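Local coordinates for tumor necrosis factor receptor superfamily member 16 (Rattus norvegicus, PDB 1SG1), which probably binds nerve growth factor and related neurotrophins at low affinity through an extracellular region built of disulfide-rich repeats, at residues C[37-45]-C[53-61]; C[122-130]-C[151-159]. All coordinates share one frame; numbering follows the deposited sequence.

Interaction 1: C[37-45]-C[53-61]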
loop_
_atom_site.group_PDB
_atom_site.type_symbol
_atom_site.label_atom_id
_atom_site.label_comp_id
_atom_site.label_asym_id
_atom_site.label_seq_id
_atom_site.Cartn_x
_atom_site.Cartn_y
_atom_site.Cartn_z
ATOM N N GLU C 37 -4.052 23.732 20.755
ATOM C CA GLU C 37 -2.684 23.568 20.292
ATOM C C GLU C 37 -2.670 22.387 19.318
ATOM O O GLU C 37 -3.425 21.434 19.475
ATOM C CB GLU C 37 -1.721 23.321 21.457
ATOM C CG GLU C 37 -1.718 21.903 21.998
ATOM C CD GLU C 37 -0.628 21.675 23.036
ATOM O OE1 GLU C 37 -0.800 22.103 24.200
ATOM O OE2 GLU C 37 0.409 21.071 22.682
ATOM N N PRO C 38 -1.831 22.464 18.270
ATOM C CA PRO C 38 -1.723 21.395 17.274
ATOM C C PRO C 38 -1.310 20.041 17.856
ATOM O O PRO C 38 -0.565 19.979 18.827
ATOM C CB PRO C 38 -0.680 21.946 16.306
ATOM C CG PRO C 38 -0.963 23.402 16.319
ATOM C CD PRO C 38 -1.130 23.675 17.803
ATOM N N CYS C 39 -1.806 18.964 17.255
ATOM C CA CYS C 39 -1.458 17.612 17.680
ATOM C C CYS C 39 -0.088 17.213 17.123
ATOM O O CYS C 39 0.396 17.807 16.168
ATOM C CB CYS C 39 -2.494 16.613 17.182
ATOM S SG CYS C 39 -4.200 17.008 17.644
ATOM N N LEU C 40 0.517 16.190 17.717
ATOM C CA LEU C 40 1.840 15.715 17.295
ATOM C C LEU C 40 1.818 14.521 16.324
ATOM O O LEU C 40 1.355 13.437 16.681
ATOM C CB LEU C 40 2.660 15.318 18.521
ATOM C CG LEU C 40 4.172 15.543 18.453
ATOM C CD1 LEU C 40 4.473 17.015 18.718
ATOM C CD2 LEU C 40 4.871 14.679 19.501
ATOM N N ASP C 41 2.343 14.731 15.114
ATOM C CA ASP C 41 2.418 13.682 14.098
ATOM C C ASP C 41 3.036 12.442 14.716
ATOM O O ASP C 41 4.054 12.519 15.369
ATOM C CB ASP C 41 3.261 14.153 12.920
ATOM C CG ASP C 41 3.359 13.120 11.821
ATOM O OD1 ASP C 41 4.206 12.213 11.933
ATOM O OD2 ASP C 41 2.584 13.214 10.847
ATOM N N ASN C 42 2.384 11.313 14.507
ATOM C CA ASN C 42 2.783 10.024 15.039
ATOM C C ASN C 42 2.480 9.871 16.522
ATOM O O ASN C 42 2.582 8.786 17.058
ATOM C CB ASN C 42 4.261 9.758 14.782
ATOM C CG ASN C 42 4.637 8.311 15.009
ATOM O OD1 ASN C 42 3.893 7.404 14.649
ATOM N ND2 ASN C 42 5.806 8.089 15.594
ATOM N N VAL C 43 2.080 10.944 17.184
ATOM C CA VAL C 43 1.761 10.853 18.595
ATOM C C VAL C 43 0.297 11.128 18.940
ATOM O O VAL C 43 -0.321 10.401 19.721
ATOM C CB VAL C 43 2.635 11.811 19.398
ATOM C CG1 VAL C 43 2.272 11.733 20.868
ATOM C CG2 VAL C 43 4.101 11.447 19.199
ATOM N N THR C 44 -0.257 12.178 18.348
ATOM C CA THR C 44 -1.631 12.584 18.630
ATOM C C THR C 44 -2.323 13.141 17.404
ATOM O O THR C 44 -1.708 13.766 16.535
ATOM C CB THR C 44 -1.692 13.693 19.726
ATOM O OG1 THR C 44 -0.944 14.840 19.290
ATOM C CG2 THR C 44 -1.133 13.182 21.070
ATOM N N PHE C 45 -3.631 12.952 17.367
ATOM C CA PHE C 45 -4.426 13.419 16.246
ATOM C C PHE C 45 -5.753 13.983 16.750
ATOM O O PHE C 45 -6.181 13.715 17.875
ATOM C CB PHE C 45 -4.701 12.237 15.306
ATOM C CG PHE C 45 -5.611 11.216 15.903
ATOM C CD1 PHE C 45 -6.958 11.170 15.553
ATOM C CD2 PHE C 45 -5.149 10.362 16.902
ATOM C CE1 PHE C 45 -7.824 10.287 16.202
ATOM C CE2 PHE C 45 -6.002 9.487 17.547
ATOM C CZ PHE C 45 -7.337 9.449 17.203
ATOM N N GLU C 53 -12.863 18.649 22.691
ATOM C CA GLU C 53 -12.011 17.485 22.475
ATOM C C GLU C 53 -10.526 17.786 22.321
ATOM O O GLU C 53 -10.128 18.577 21.470
ATOM C CB GLU C 53 -12.506 16.724 21.252
ATOM C CG GLU C 53 -13.854 16.111 21.477
ATOM C CD GLU C 53 -13.806 15.059 22.556
ATOM O OE1 GLU C 53 -13.275 13.960 22.277
ATOM O OE2 GLU C 53 -14.281 15.331 23.683
ATOM N N PRO C 54 -9.686 17.132 23.144
ATOM C CA PRO C 54 -8.225 17.281 23.155
ATOM C C PRO C 54 -7.609 16.333 22.132
ATOM O O PRO C 54 -8.305 15.481 21.596
ATOM C CB PRO C 54 -7.872 16.862 24.567
ATOM C CG PRO C 54 -8.787 15.671 24.744
ATOM C CD PRO C 54 -10.112 16.179 24.188
ATOM N N CYS C 55 -6.314 16.460 21.864
ATOM C CA CYS C 55 -5.692 15.544 20.916
ATOM C C CYS C 55 -5.665 14.183 21.565
ATOM O O CYS C 55 -5.106 14.017 22.645
ATOM C CB CYS C 55 -4.259 15.946 20.560
ATOM S SG CYS C 55 -4.080 17.493 19.622
ATOM N N LYS C 56 -6.271 13.208 20.902
ATOM C CA LYS C 56 -6.304 11.854 21.425
ATOM C C LYS C 56 -5.052 11.080 21.026
ATOM O O LYS C 56 -4.404 11.366 20.011
ATOM C CB LYS C 56 -7.526 11.109 20.911
ATOM C CG LYS C 56 -8.849 11.712 21.295
ATOM C CD LYS C 56 -9.962 10.943 20.617
ATOM C CE LYS C 56 -9.924 9.464 20.992
ATOM N NZ LYS C 56 -10.045 9.241 22.464
ATOM N N PRO C 57 -4.693 10.092 21.841
ATOM C CA PRO C 57 -3.520 9.268 21.583
ATOM C C PRO C 57 -3.711 8.343 20.375
ATOM O O PRO C 57 -4.669 7.569 20.303
ATOM C CB PRO C 57 -3.342 8.509 22.897
ATOM C CG PRO C 57 -4.761 8.380 23.404
ATOM C CD PRO C 57 -5.321 9.749 23.129
ATOM N N CYS C 58 -2.784 8.448 19.427
ATOM C CA CYS C 58 -2.803 7.645 18.223
ATOM C C CYS C 58 -2.832 6.200 18.623
ATOM O O CYS C 58 -2.067 5.805 19.494
ATOM C CB CYS C 58 -1.535 7.856 17.430
ATOM S SG CYS C 58 -1.364 9.433 16.572
ATOM N N THR C 59 -3.694 5.424 17.967
ATOM C CA THR C 59 -3.841 3.988 18.206
ATOM C C THR C 59 -2.532 3.287 17.826
ATOM O O THR C 59 -1.969 3.543 16.772
ATOM C CB THR C 59 -4.981 3.415 17.330
ATOM O OG1 THR C 59 -6.229 4.013 17.707
ATOM C CG2 THR C 59 -5.073 1.906 17.466
ATOM N N GLU C 60 -2.039 2.407 18.684
ATOM C CA GLU C 60 -0.803 1.697 18.382
ATOM C C GLU C 60 -1.071 0.237 18.076
ATOM O O GLU C 60 -1.906 -0.399 18.706
ATOM C CB GLU C 60 0.164 1.743 19.550
ATOM C CG GLU C 60 0.415 3.090 20.153
ATOM C CD GLU C 60 1.596 3.032 21.084
ATOM O OE1 GLU C 60 1.665 2.055 21.869
ATOM O OE2 GLU C 60 2.446 3.947 21.030
ATOM N N CYS C 61 -0.335 -0.292 17.111
ATOM C CA CYS C 61 -0.486 -1.674 16.722
ATOM C C CYS C 61 0.395 -2.493 17.643
ATOM O O CYS C 61 1.617 -2.348 17.654
ATOM C CB CYS C 61 -0.065 -1.849 15.269
ATOM S SG CYS C 61 -0.796 -0.634 14.118
#
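Phe45 and Lys56 form an antiparallel hydrogen-bonded pair between 37-45 and 53-61: Phe45 N gives to Lys56 O at 3.2 Å, and Lys56 N returns a bond to Phe45 O at 3.1 Å. Just beyond the non-hydrogen-bonded pair Thr44-Pro57, Cys58 N meets Val43 O almost straight (N-H...O 174°), the third backbone bond across the contact. Within 37-45, Val43 N and Thr44 N both point to Leu40 O, and Leu40 N to Thr44 OG1, at distances so short that their detail is doubtful.

Covalent closure comes from the Cys39-Cys55 disulfide, whose chi3 of -88° is close to the relaxed value. Beside it Thr44 CB lies 3.5 Å from Cys55 CB. On the face of the hairpin shared by Phe45 and Lys56, the phenyl ring leans across toward 53-61, its CG placed between the backbone N and the carbonyl carbon (chi1 68°). Pro57 O lies at the ring edge, 3.6 Å from Phe45 CE2, and the same carbon is 4.0 Å from Lys56 CB. Cys58 SG approaches the ring obliquely, 3.9 Å from Phe45 CD2, while its disulfide to Cys71 carries the connection onward. A short hairpin whose second strand is tied at its start, through a disulfide, to the chain leading into the first, with the next cystine close behind, is characteristic of the TNF-receptor cysteine-rich repeat.

Interaction 2: C[122-130]-C[151-159]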
loop_
_atom_site.group_PDB
_atom_site.type_symbol
_atom_site.label_atom_id
_atom_site.label_comp_id
_atom_site.label_asym_id
_atom_site.label_seq_id
_atom_site.Cartn_x
_atom_site.Cartn_y
_atom_site.Cartn_z
ATOM N N PRO C 122 -8.557 -29.604 -8.830
ATOM C CA PRO C 122 -9.453 -30.305 -9.744
ATOM C C PRO C 122 -8.723 -31.182 -10.754
ATOM O O PRO C 122 -7.488 -31.219 -10.806
ATOM C CB PRO C 122 -10.229 -29.169 -10.402
ATOM C CG PRO C 122 -9.224 -28.091 -10.468
ATOM C CD PRO C 122 -8.542 -28.159 -9.113
ATOM N N GLU C 123 -9.512 -31.895 -11.548
ATOM C CA GLU C 123 -8.997 -32.782 -12.572
ATOM C C GLU C 123 -8.087 -31.973 -13.470
ATOM O O GLU C 123 -8.475 -30.928 -13.943
ATOM C CB GLU C 123 -10.155 -33.348 -13.402
ATOM C CG GLU C 123 -10.193 -34.874 -13.495
ATOM C CD GLU C 123 -11.356 -35.488 -12.709
ATOM O OE1 GLU C 123 -12.532 -35.238 -13.081
ATOM O OE2 GLU C 123 -11.088 -36.219 -11.723
ATOM N N GLY C 124 -6.872 -32.456 -13.683
ATOM C CA GLY C 124 -5.951 -31.760 -14.555
ATOM C C GLY C 124 -4.983 -30.771 -13.942
ATOM O O GLY C 124 -4.215 -30.152 -14.674
ATOM N N THR C 125 -5.016 -30.607 -12.623
ATOM C CA THR C 125 -4.112 -29.667 -11.956
ATOM C C THR C 125 -3.479 -30.264 -10.714
ATOM O O THR C 125 -3.901 -31.307 -10.222
ATOM C CB THR C 125 -4.817 -28.335 -11.548
ATOM O OG1 THR C 125 -5.712 -28.564 -10.448
ATOM C CG2 THR C 125 -5.582 -27.756 -12.734
ATOM N N TYR C 126 -2.465 -29.587 -10.201
ATOM C CA TYR C 126 -1.773 -30.082 -9.036
ATOM C C TYR C 126 -1.278 -28.924 -8.205
ATOM O O TYR C 126 -1.353 -27.764 -8.615
ATOM C CB TYR C 126 -0.559 -30.905 -9.458
ATOM C CG TYR C 126 0.558 -30.042 -10.008
ATOM C CD1 TYR C 126 0.419 -29.382 -11.234
ATOM C CD2 TYR C 126 1.729 -29.832 -9.276
ATOM C CE1 TYR C 126 1.413 -28.535 -11.715
ATOM C CE2 TYR C 126 2.730 -28.988 -9.746
ATOM C CZ TYR C 126 2.566 -28.344 -10.966
ATOM O OH TYR C 126 3.564 -27.523 -11.448
ATOM N N SER C 127 -0.768 -29.260 -7.031
ATOM C CA SER C 127 -0.198 -28.289 -6.129
ATOM C C SER C 127 0.968 -29.006 -5.523
ATOM O O SER C 127 0.813 -30.001 -4.841
ATOM C CB SER C 127 -1.175 -27.857 -5.031
ATOM O OG SER C 127 -0.557 -26.902 -4.175
ATOM N N ASP C 128 2.137 -28.469 -5.812
ATOM C CA ASP C 128 3.420 -28.981 -5.365
ATOM C C ASP C 128 3.743 -28.664 -3.914
ATOM O O ASP C 128 4.445 -29.417 -3.259
ATOM C CB ASP C 128 4.510 -28.362 -6.238
ATOM C CG ASP C 128 5.311 -29.384 -6.972
ATOM O OD1 ASP C 128 6.039 -30.140 -6.303
ATOM O OD2 ASP C 128 5.213 -29.432 -8.215
ATOM N N GLU C 129 3.233 -27.546 -3.414
ATOM C CA GLU C 129 3.578 -27.144 -2.062
ATOM C C GLU C 129 2.470 -26.779 -1.108
ATOM O O GLU C 129 1.292 -26.678 -1.471
ATOM C CB GLU C 129 4.556 -25.976 -2.126
ATOM C CG GLU C 129 5.764 -26.263 -2.969
ATOM C CD GLU C 129 6.459 -25.006 -3.395
ATOM O OE1 GLU C 129 6.933 -24.270 -2.501
ATOM O OE2 GLU C 129 6.523 -24.750 -4.622
ATOM N N ALA C 130 2.892 -26.579 0.133
ATOM C CA ALA C 130 1.983 -26.212 1.207
ATOM C C ALA C 130 2.174 -24.725 1.575
ATOM O O ALA C 130 3.189 -24.323 2.148
ATOM C CB ALA C 130 2.216 -27.120 2.429
ATOM N N GLU C 151 3.432 -39.638 -13.540
ATOM C CA GLU C 151 2.196 -39.026 -14.019
ATOM C C GLU C 151 1.721 -37.949 -13.073
ATOM O O GLU C 151 2.117 -37.912 -11.923
ATOM C CB GLU C 151 1.103 -40.076 -14.175
ATOM C CG GLU C 151 0.883 -40.897 -12.928
ATOM C CD GLU C 151 0.206 -42.218 -13.214
ATOM O OE1 GLU C 151 -0.997 -42.211 -13.570
ATOM O OE2 GLU C 151 0.889 -43.261 -13.086
ATOM N N CYS C 152 0.872 -37.067 -13.576
ATOM C CA CYS C 152 0.330 -35.981 -12.786
ATOM C C CYS C 152 -0.762 -36.471 -11.845
ATOM O O CYS C 152 -1.713 -37.113 -12.288
ATOM C CB CYS C 152 -0.269 -34.914 -13.702
ATOM S SG CYS C 152 -0.413 -33.252 -12.972
ATOM N N THR C 153 -0.593 -36.185 -10.552
ATOM C CA THR C 153 -1.593 -36.496 -9.536
ATOM C C THR C 153 -1.939 -35.158 -8.921
ATOM O O THR C 153 -1.287 -34.155 -9.205
ATOM C CB THR C 153 -1.074 -37.397 -8.429
ATOM O OG1 THR C 153 0.114 -36.828 -7.862
ATOM C CG2 THR C 153 -0.797 -38.782 -8.978
ATOM N N PRO C 154 -2.979 -35.110 -8.085
ATOM C CA PRO C 154 -3.268 -33.796 -7.516
ATOM C C PRO C 154 -2.144 -33.183 -6.669
ATOM O O PRO C 154 -2.193 -32.009 -6.357
ATOM C CB PRO C 154 -4.559 -34.039 -6.729
ATOM C CG PRO C 154 -4.504 -35.496 -6.397
ATOM C CD PRO C 154 -3.980 -36.104 -7.668
ATOM N N TRP C 155 -1.117 -33.955 -6.323
ATOM C CA TRP C 155 -0.029 -33.427 -5.496
ATOM C C TRP C 155 1.352 -33.330 -6.140
ATOM O O TRP C 155 2.271 -32.765 -5.564
ATOM C CB TRP C 155 0.061 -34.206 -4.174
ATOM C CG TRP C 155 0.329 -35.645 -4.331
ATOM C CD1 TRP C 155 1.542 -36.259 -4.341
ATOM C CD2 TRP C 155 -0.642 -36.660 -4.572
ATOM N NE1 TRP C 155 1.388 -37.606 -4.578
ATOM C CE2 TRP C 155 0.055 -37.876 -4.723
ATOM C CE3 TRP C 155 -2.035 -36.660 -4.677
ATOM C CZ2 TRP C 155 -0.595 -39.079 -4.977
ATOM C CZ3 TRP C 155 -2.683 -37.862 -4.931
ATOM C CH2 TRP C 155 -1.965 -39.054 -5.076
ATOM N N ALA C 156 1.518 -33.881 -7.326
ATOM C CA ALA C 156 2.801 -33.751 -8.001
ATOM C C ALA C 156 2.589 -33.676 -9.497
ATOM O O ALA C 156 1.805 -34.424 -10.063
ATOM C CB ALA C 156 3.719 -34.899 -7.649
ATOM N N ASP C 157 3.278 -32.740 -10.133
ATOM C CA ASP C 157 3.178 -32.555 -11.580
ATOM C C ASP C 157 3.865 -33.704 -12.320
ATOM O O ASP C 157 4.694 -34.411 -11.756
ATOM C CB ASP C 157 3.819 -31.220 -11.972
ATOM C CG ASP C 157 3.828 -30.985 -13.467
ATOM O OD1 ASP C 157 2.832 -31.300 -14.152
ATOM O OD2 ASP C 157 4.837 -30.464 -13.955
ATOM N N ALA C 158 3.506 -33.882 -13.583
ATOM C CA ALA C 158 4.089 -34.928 -14.403
ATOM C C ALA C 158 5.576 -34.670 -14.660
ATOM O O ALA C 158 6.056 -33.546 -14.565
ATOM C CB ALA C 158 3.339 -35.013 -15.710
ATOM N N GLU C 159 6.312 -35.723 -14.973
ATOM C CA GLU C 159 7.738 -35.602 -15.261
ATOM C C GLU C 159 8.030 -36.161 -16.644
ATOM O O GLU C 159 7.344 -37.078 -17.093
ATOM C CB GLU C 159 8.551 -36.365 -14.213
ATOM C CG GLU C 159 8.725 -35.596 -12.917
ATOM C CD GLU C 159 9.319 -36.437 -11.800
ATOM O OE1 GLU C 159 10.368 -37.089 -12.034
ATOM O OE2 GLU C 159 8.738 -36.437 -10.685
#
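Tyr126 packs against Asp157 and Cys152 within a TNFR/NGFR cysteine-rich repeat, where the strand 125-126 lies beside an irregular, disulfide-anchored loop. Hydrogen bonding across the contact is sparse. Ser127 N donates to Pro154 O at 3.2 Å, bent to 143° at the hydrogen, and Tyr126 CA adds a CA-H...O contact to the same oxygen. Trp155 CA makes another to Ser127 O. Within 122-130, a type II turn from Pro122 to Thr125 leads into the strand; Pro122 O takes both Thr125 N and Thr125 OG1 from one face of its plane.

Sulfur-aromatic contact comes from Cys152, disulfide-bonded to Cys139: its SG stands oblique to the Tyr126 ring, 5.2 Å from the centroid, and 4.2 Å from Tyr126 CB.

Polar side chains also find partners outside the two segments. Asp157 OD1 accepts from Thr140 N and Ser127 OG bonds to Ser104 O, so that this contact is linked to the Cys139 region and to the preceding repeat.

The chief packing is CH-pi. The Asp157 carboxylate lies over the CE1-CZ-OH side of the Tyr126 phenol, 20° from parallel to the ring, a place it reaches because chi1 of 177° turns CG away from the backbone N. Asp157 CB itself lies over one face of Tyr126, 3.4 Å from the centroid and displaced toward the CE2-CZ side, 3.3 Å from CZ.

Overall arrangement
Both contacts are surface contacts in an elongated chain without helices, each within its own cysteine-rich repeat; they lie on opposite sides of the chain's centre, with centres about 53 Å apart and nearest atoms about 26 Å apart. Interaction 1 joins the two strands of one hairpin and is closed by its own disulfide, whereas interaction 2 sets a strand against a loop anchored by a cystine reaching elsewhere. Three backbone bonds and a ring met at its edge mark the first, one bond and a ring covered on a face the second. An aromatic ring beside a cysteine sulfur recurs in both. Chains of another protein meet each: Asp41 makes a salt bridge and a hydrogen bond and Asn42 a hydrogen bond, while Pro122 and Thr125 pack on basic side chains.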